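Local coordinates for protein chintase (Rhizomucor miehei, PDB 5YUQ) that hydrolyses chitin as a family 18 glycoside hydrolase, probably threading the chain through a tunnel-shaped active site, at residues T304-Y314 and S325-K335. Numbering follows the deposited sequence. Where two conformers were deposited one is given.
Sequences TYWDDISKTPY and SFDDAASLQDK
Pro313 puts its CG over the centre of one face of the Phe326 ring, 3.6 Å from the centroid and only 9° off the normal, a clear CH-pi contact, with CB near CZ. Phe326 reaches this place because its CG stands between backbone N and carbonyl carbon (chi1 64°), which turns the ring under the proline, while Thr304 CG2 meets the ring edge. The backbones join beside it, Phe326 N donating to Pro313 O at 3.3 Å. On the helix side, the benzo end of Trp306 abuts Ala330 and Ser331, and Asp334 OD2 comes to the indole edge, 3.6 Å from Trp306 CZ2.

Second-shell bonds fix these groups. N-cap Asp328 and Ser331 form a reciprocal capping box: Ser331 N to Asp328 OD1, 3.0 Å, and Asp328 N to Ser331 OG, 2.9 Å. Asp327 OD1 is gripped twice, by Ser331 OG on its anti side, 32° out of plane, and by a syn-side salt bridge from Lys335 NZ, 2.7 Å away, which also bonds Ala195 O. One water bridges Lys311 O, Ser331 O and Lys335 NZ; another links Thr312 OG1, Pro313 O and Ser325 OG, itself bonded to Asn194 N.

Tyr314 and Ser325 form an antiparallel, non-hydrogen-bonded pair. Helix 287-292 touches Phe326 and Asp328, whereas Leu332 and Lys335 rest on strand 228-240. In this TIM barrel, helix 329-341 precedes strand 346-350, parallel neighbour of 228-240; the intervening 302-317 hairpin is consistent with family 18's alpha+beta insertion domain.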
ATOM      1  N   THR A 304       4.490  -6.138 -25.018  0.50 15.46           N
ATOM      2  CA  THR A 304       5.168  -5.838 -23.754  0.50 15.07           C
ATOM      3  C   THR A 304       6.518  -5.134 -23.947  0.50 18.30           C
ATOM      4  O   THR A 304       7.217  -5.369 -24.933  0.50 20.08           O
ATOM      5  CB  THR A 304       5.319  -7.110 -22.897  0.50 16.98           C
ATOM      6  OG1 THR A 304       4.029  -7.700 -22.700  0.50 21.98           O
ATOM      7  CG2 THR A 304       5.912  -6.788 -21.539  0.50 13.62           C
ATOM      8  N   TYR A 305       6.859  -4.260 -22.999  1.00 14.39           N
ATOM      9  CA  TYR A 305       8.096  -3.495 -23.005  1.00 15.30           C
ATOM     10  C   TYR A 305       8.680  -3.484 -21.602  1.00 16.27           C
ATOM     11  O   TYR A 305       8.055  -3.946 -20.648  1.00 16.37           O
ATOM     12  CB  TYR A 305       7.817  -2.049 -23.408  1.00 17.69           C
ATOM     13  CG  TYR A 305       7.200  -1.875 -24.778  1.00 18.89           C
ATOM     14  CD1 TYR A 305       8.001  -1.757 -25.905  1.00 21.81           C
ATOM     15  CD2 TYR A 305       5.826  -1.807 -24.941  1.00 16.16           C
ATOM     16  CE1 TYR A 305       7.445  -1.594 -27.166  1.00 22.27           C
ATOM     17  CE2 TYR A 305       5.263  -1.652 -26.205  1.00 15.64           C
ATOM     18  CZ  TYR A 305       6.083  -1.535 -27.302  1.00 19.48           C
ATOM     19  OH  TYR A 305       5.531  -1.372 -28.557  1.00 19.77           O
ATOM     20  N   TRP A 306       9.882  -2.942 -21.479  1.00 16.93           N
ATOM     21  CA  TRP A 306      10.487  -2.744 -20.170  1.00 16.66           C
ATOM     22  C   TRP A 306      10.894  -1.299 -20.096  1.00 16.47           C
ATOM     23  O   TRP A 306      11.462  -0.759 -21.048  1.00 18.82           O
ATOM     24  CB  TRP A 306      11.717  -3.632 -20.004  1.00 15.01           C
ATOM     25  CG  TRP A 306      12.462  -3.420 -18.699  1.00 15.15           C
ATOM     26  CD1 TRP A 306      13.539  -2.611 -18.493  1.00 18.44           C
ATOM     27  CD2 TRP A 306      12.185  -4.052 -17.445  1.00 15.10           C
ATOM     28  NE1 TRP A 306      13.946  -2.695 -17.175  1.00 19.24           N
ATOM     29  CE2 TRP A 306      13.132  -3.581 -16.518  1.00 16.85           C
ATOM     30  CE3 TRP A 306      11.230  -4.982 -17.021  1.00 17.40           C
ATOM     31  CZ2 TRP A 306      13.145  -4.002 -15.188  1.00 15.12           C
ATOM     32  CZ3 TRP A 306      11.241  -5.398 -15.709  1.00 16.73           C
ATOM     33  CH2 TRP A 306      12.195  -4.917 -14.806  1.00 15.91           C
ATOM     34  N   ASP A 307      10.595  -0.652 -18.974  1.00 15.58           N
ATOM     35  CA  ASP A 307      11.036   0.718 -18.783  1.00 16.12           C
ATOM     36  C   ASP A 307      12.306   0.718 -17.943  1.00 18.65           C
ATOM     37  O   ASP A 307      12.273   0.411 -16.746  1.00 18.97           O
ATOM     38  CB  ASP A 307       9.961   1.550 -18.097  1.00 15.24           C
ATOM     39  CG  ASP A 307      10.416   2.960 -17.839  1.00 17.50           C
ATOM     40  OD1 ASP A 307      10.888   3.610 -18.793  1.00 22.62           O
ATOM     41  OD2 ASP A 307      10.325   3.428 -16.686  1.00 17.83           O
ATOM     42  N   ASP A 308      13.425   1.059 -18.571  1.00 21.68           N
ATOM     43  CA  ASP A 308      14.711   1.024 -17.882  1.00 20.61           C
ATOM     44  C   ASP A 308      14.823   2.070 -16.767  1.00 19.48           C
ATOM     45  O   ASP A 308      15.535   1.850 -15.800  1.00 19.44           O
ATOM     46  CB  ASP A 308      15.869   1.172 -18.876  1.00 26.32           C
ATOM     47  CG  ASP A 308      17.222   0.905 -18.242  1.00 26.46           C
ATOM     48  OD1 ASP A 308      17.353  -0.089 -17.491  1.00 33.53           O
ATOM     49  OD2 ASP A 308      18.158   1.693 -18.487  1.00 34.80           O
ATOM     50  N   ILE A 309      14.123   3.195 -16.883  1.00 19.60           N
ATOM     51  CA  ILE A 309      14.180   4.202 -15.822  1.00 19.78           C
ATOM     52  C   ILE A 309      13.570   3.703 -14.513  1.00 22.12           C
ATOM     53  O   ILE A 309      14.216   3.742 -13.462  1.00 19.30           O
ATOM     54  CB  ILE A 309      13.504   5.521 -16.245  1.00 23.30           C
ATOM     55  CG1 ILE A 309      14.391   6.268 -17.244  1.00 26.47           C
ATOM     56  CG2 ILE A 309      13.236   6.397 -15.030  1.00 22.96           C
ATOM     57  CD1 ILE A 309      13.726   7.476 -17.878  1.00 31.53           C
ATOM     58  N   SER A 310      12.334   3.213 -14.581  1.00 16.53           N
ATOM     59  CA  SER A 310      11.597   2.811 -13.384  1.00 16.80           C
ATOM     60  C   SER A 310      11.864   1.371 -12.987  1.00 15.47           C
ATOM     61  O   SER A 310      11.484   0.952 -11.898  1.00 15.44           O
ATOM     62  CB  SER A 310      10.091   3.014 -13.583  1.00 16.09           C
ATOM     63  OG  SER A 310       9.585   2.130 -14.564  1.00 16.30           O
ATOM     64  N   LYS A 311      12.531   0.625 -13.870  1.00 14.68           N
ATOM     65  CA  LYS A 311      12.772  -0.805 -13.697  1.00 14.97           C
ATOM     66  C   LYS A 311      11.470  -1.579 -13.549  1.00 14.44           C
ATOM     67  O   LYS A 311      11.346  -2.413 -12.653  1.00 14.52           O
ATOM     68  CB  LYS A 311      13.674  -1.092 -12.485  1.00 13.97           C
ATOM     69  CG  LYS A 311      14.908  -0.213 -12.396  1.00 17.49           C
ATOM     70  CD  LYS A 311      15.854  -0.482 -13.553  1.00 20.60           C
ATOM     71  CE  LYS A 311      17.032   0.488 -13.506  1.00 26.26           C
ATOM     72  NZ  LYS A 311      17.902   0.389 -14.718  1.00 31.69           N
ATOM     73  N   THR A 312      10.513  -1.320 -14.442  1.00 15.74           N
ATOM     74  CA  THR A 312       9.232  -2.032 -14.436  1.00 13.87           C
ATOM     75  C   THR A 312       8.775  -2.351 -15.850  1.00 13.06           C
ATOM     76  O   THR A 312       9.119  -1.628 -16.789  1.00 15.09           O
ATOM     77  CB  THR A 312       8.111  -1.212 -13.749  1.00 10.75           C
ATOM     78  OG1 THR A 312       7.945   0.043 -14.424  1.00 14.80           O
ATOM     79  CG2 THR A 312       8.442  -0.945 -12.283  1.00 13.17           C
ATOM     80  N   PRO A 313       7.981  -3.420 -15.998  1.00 11.99           N
ATOM     81  CA  PRO A 313       7.444  -3.768 -17.318  1.00 13.28           C
ATOM     82  C   PRO A 313       6.208  -2.939 -17.609  1.00 12.98           C
ATOM     83  O   PRO A 313       5.532  -2.474 -16.690  1.00 12.21           O
ATOM     84  CB  PRO A 313       7.038  -5.232 -17.141  1.00 13.56           C
ATOM     85  CG  PRO A 313       6.630  -5.304 -15.684  1.00 11.48           C
ATOM     86  CD  PRO A 313       7.626  -4.419 -14.972  1.00 13.97           C
ATOM     87  N   TYR A 314       5.915  -2.749 -18.887  1.00 14.47           N
ATOM     88  CA  TYR A 314       4.648  -2.161 -19.253  1.00 12.70           C
ATOM     89  C   TYR A 314       4.223  -2.765 -20.567  1.00 15.16           C
ATOM     90  O   TYR A 314       5.033  -3.365 -21.269  1.00 15.52           O
ATOM     91  CB  TYR A 314       4.727  -0.631 -19.330  1.00 14.40           C
ATOM     92  CG  TYR A 314       5.651  -0.081 -20.390  1.00 15.72           C
ATOM     93  CD1 TYR A 314       7.020   0.028 -20.165  1.00 17.31           C
ATOM     94  CD2 TYR A 314       5.152   0.365 -21.603  1.00 15.39           C
ATOM     95  CE1 TYR A 314       7.861   0.551 -21.128  1.00 17.21           C
ATOM     96  CE2 TYR A 314       5.982   0.886 -22.567  1.00 18.10           C
ATOM     97  CZ  TYR A 314       7.331   0.970 -22.332  1.00 18.83           C
ATOM     98  OH  TYR A 314       8.157   1.485 -23.299  1.00 18.67           O
ATOM     99  N   SER A 325       0.829  -0.567 -16.741  1.00 12.18           N
ATOM    100  CA  SER A 325       2.072  -0.574 -15.988  1.00 13.30           C
ATOM    101  C   SER A 325       1.907  -1.636 -14.926  1.00 13.78           C
ATOM    102  O   SER A 325       0.909  -1.639 -14.209  1.00 12.96           O
ATOM    103  CB  SER A 325       2.328   0.771 -15.320  1.00 14.07           C
ATOM    104  OG  SER A 325       3.404   0.631 -14.395  1.00 12.56           O
ATOM    105  N   PHE A 326       2.874  -2.537 -14.815  1.00 12.21           N
ATOM    106  CA  PHE A 326       2.747  -3.622 -13.845  1.00 13.73           C
ATOM    107  C   PHE A 326       4.069  -4.016 -13.220  1.00 13.35           C
ATOM    108  O   PHE A 326       5.081  -3.355 -13.442  1.00 12.80           O
ATOM    109  CB  PHE A 326       2.005  -4.839 -14.440  1.00 13.38           C
ATOM    110  CG  PHE A 326       2.715  -5.531 -15.592  1.00 10.78           C
ATOM    111  CD1 PHE A 326       2.797  -4.934 -16.845  1.00 11.82           C
ATOM    112  CD2 PHE A 326       3.239  -6.817 -15.427  1.00 12.79           C
ATOM    113  CE1 PHE A 326       3.422  -5.589 -17.909  1.00 13.72           C
ATOM    114  CE2 PHE A 326       3.864  -7.475 -16.484  1.00 14.48           C
ATOM    115  CZ  PHE A 326       3.953  -6.866 -17.725  1.00 13.28           C
ATOM    116  N   ASP A 327       4.043  -5.067 -12.405  1.00 12.90           N
ATOM    117  CA  ASP A 327       5.263  -5.632 -11.855  1.00 11.71           C
ATOM    118  C   ASP A 327       5.291  -7.117 -12.113  1.00 14.00           C
ATOM    119  O   ASP A 327       4.257  -7.785 -12.056  1.00 15.12           O
ATOM    120  CB  ASP A 327       5.375  -5.348 -10.364  1.00 10.94           C
ATOM    121  CG  ASP A 327       6.016  -4.016 -10.099  1.00 11.57           C
ATOM    122  OD1 ASP A 327       7.263  -3.970 -10.039  1.00 14.84           O
ATOM    123  OD2 ASP A 327       5.284  -3.008  -9.995  1.00 12.23           O
ATOM    124  N   ASP A 328       6.477  -7.621 -12.432  1.00 12.41           N
ATOM    125  CA  ASP A 328       6.640  -9.044 -12.700  1.00 13.41           C
ATOM    126  C   ASP A 328       7.762  -9.600 -11.837  1.00 13.26           C
ATOM    127  O   ASP A 328       8.216  -8.938 -10.904  1.00 13.30           O
ATOM    128  CB  ASP A 328       6.879  -9.312 -14.192  1.00 13.94           C
ATOM    129  CG  ASP A 328       8.040  -8.514 -14.765  1.00 14.92           C
ATOM    130  OD1 ASP A 328       8.827  -7.940 -13.992  1.00 13.77           O
ATOM    131  OD2 ASP A 328       8.182  -8.477 -16.014  1.00 16.35           O
ATOM    132  N   ALA A 329       8.204 -10.819 -12.117  1.00 13.34           N
ATOM    133  CA  ALA A 329       9.230 -11.407 -11.268  1.00 13.64           C
ATOM    134  C   ALA A 329      10.501 -10.575 -11.315  1.00 15.12           C
ATOM    135  O   ALA A 329      11.139 -10.363 -10.283  1.00 13.82           O
ATOM    136  CB  ALA A 329       9.507 -12.838 -11.667  1.00 14.91           C
ATOM    137  N   ALA A 330      10.858 -10.097 -12.505  1.00 13.04           N
ATOM    138  CA  ALA A 330      12.083  -9.316 -12.664  1.00 14.30           C
ATOM    139  C   ALA A 330      12.031  -8.006 -11.887  1.00 14.51           C
ATOM    140  O   ALA A 330      12.966  -7.667 -11.157  1.00 13.92           O
ATOM    141  CB  ALA A 330      12.345  -9.037 -14.137  1.00 14.18           C
ATOM    142  N   SER A 331      10.949  -7.251 -12.055  1.00 13.57           N
ATOM    143  CA  SER A 331      10.851  -5.955 -11.401  1.00 13.34           C
ATOM    144  C   SER A 331      10.740  -6.099  -9.884  1.00 13.36           C
ATOM    145  O   SER A 331      11.287  -5.281  -9.153  1.00 13.47           O
ATOM    146  CB  SER A 331       9.691  -5.132 -11.965  1.00 14.91           C
ATOM    147  OG  SER A 331       8.451  -5.715 -11.626  1.00 14.29           O
ATOM    148  N   LEU A 332      10.056  -7.139  -9.407  1.00 13.33           N
ATOM    149  CA  LEU A 332       9.988  -7.360  -7.957  1.00 12.11           C
ATOM    150  C   LEU A 332      11.355  -7.754  -7.402  1.00 14.21           C
ATOM    151  O   LEU A 332      11.760  -7.285  -6.326  1.00 13.72           O
ATOM    152  CB  LEU A 332       8.933  -8.406  -7.591  1.00 13.41           C
ATOM    153  CG  LEU A 332       7.476  -7.963  -7.778  1.00 14.20           C
ATOM    154  CD1 LEU A 332       6.535  -9.020  -7.217  1.00 14.53           C
ATOM    155  CD2 LEU A 332       7.222  -6.601  -7.116  1.00 14.80           C
ATOM    156  N   GLN A 333      12.074  -8.595  -8.141  1.00 12.55           N
ATOM    157  CA  GLN A 333      13.439  -8.935  -7.759  1.00 13.66           C
ATOM    158  C   GLN A 333      14.271  -7.658  -7.659  1.00 12.61           C
ATOM    159  O   GLN A 333      15.054  -7.492  -6.726  1.00 14.61           O
ATOM    160  CB  GLN A 333      14.072  -9.895  -8.773  1.00 14.28           C
ATOM    161  CG  GLN A 333      15.507 -10.288  -8.406  1.00 15.48           C
ATOM    162  CD  GLN A 333      15.580 -11.135  -7.152  1.00 14.46           C
ATOM    163  OE1 GLN A 333      14.926 -12.170  -7.047  1.00 15.79           O
ATOM    164  NE2 GLN A 333      16.383 -10.695  -6.182  1.00 15.64           N
ATOM    165  N   ASP A 334      14.084  -6.738  -8.598  1.00 13.70           N
ATOM    166  CA  ASP A 334      14.874  -5.513  -8.597  1.00 11.74           C
ATOM    167  C   ASP A 334      14.568  -4.641  -7.387  1.00 15.33           C
ATOM    168  O   ASP A 334      15.461  -4.006  -6.823  1.00 15.52           O
ATOM    169  CB  ASP A 334      14.657  -4.739  -9.903  1.00 14.04           C
ATOM    170  CG  ASP A 334      15.253  -5.441 -11.090  1.00 15.27           C
ATOM    171  OD1 ASP A 334      16.103  -6.341 -10.905  1.00 14.86           O
ATOM    172  OD2 ASP A 334      14.866  -5.099 -12.232  1.00 16.21           O
ATOM    173  N   LYS A 335      13.303  -4.631  -6.984  1.00 13.70           N
ATOM    174  CA  LYS A 335      12.894  -3.944  -5.764  1.00 12.78           C
ATOM    175  C   LYS A 335      13.515  -4.593  -4.533  1.00 15.09           C
ATOM    176  O   LYS A 335      13.953  -3.894  -3.618  1.00 14.12           O
ATOM    177  CB  LYS A 335      11.363  -3.924  -5.662  1.00 12.93           C
ATOM    178  CG  LYS A 335      10.709  -2.927  -6.617  1.00 13.13           C
ATOM    179  CD  LYS A 335       9.211  -3.165  -6.741  1.00 12.62           C
ATOM    180  CE  LYS A 335       8.523  -2.024  -7.480  1.00 11.91           C
ATOM    181  NZ  LYS A 335       8.754  -2.043  -8.968  1.00 13.57           N
TER
HETATM  182  O   HOH W   1      11.335  -2.544  -9.911  1.00 14.44           O
HETATM  183  O   HOH W   2       5.591   0.177 -15.779  1.00 14.92           O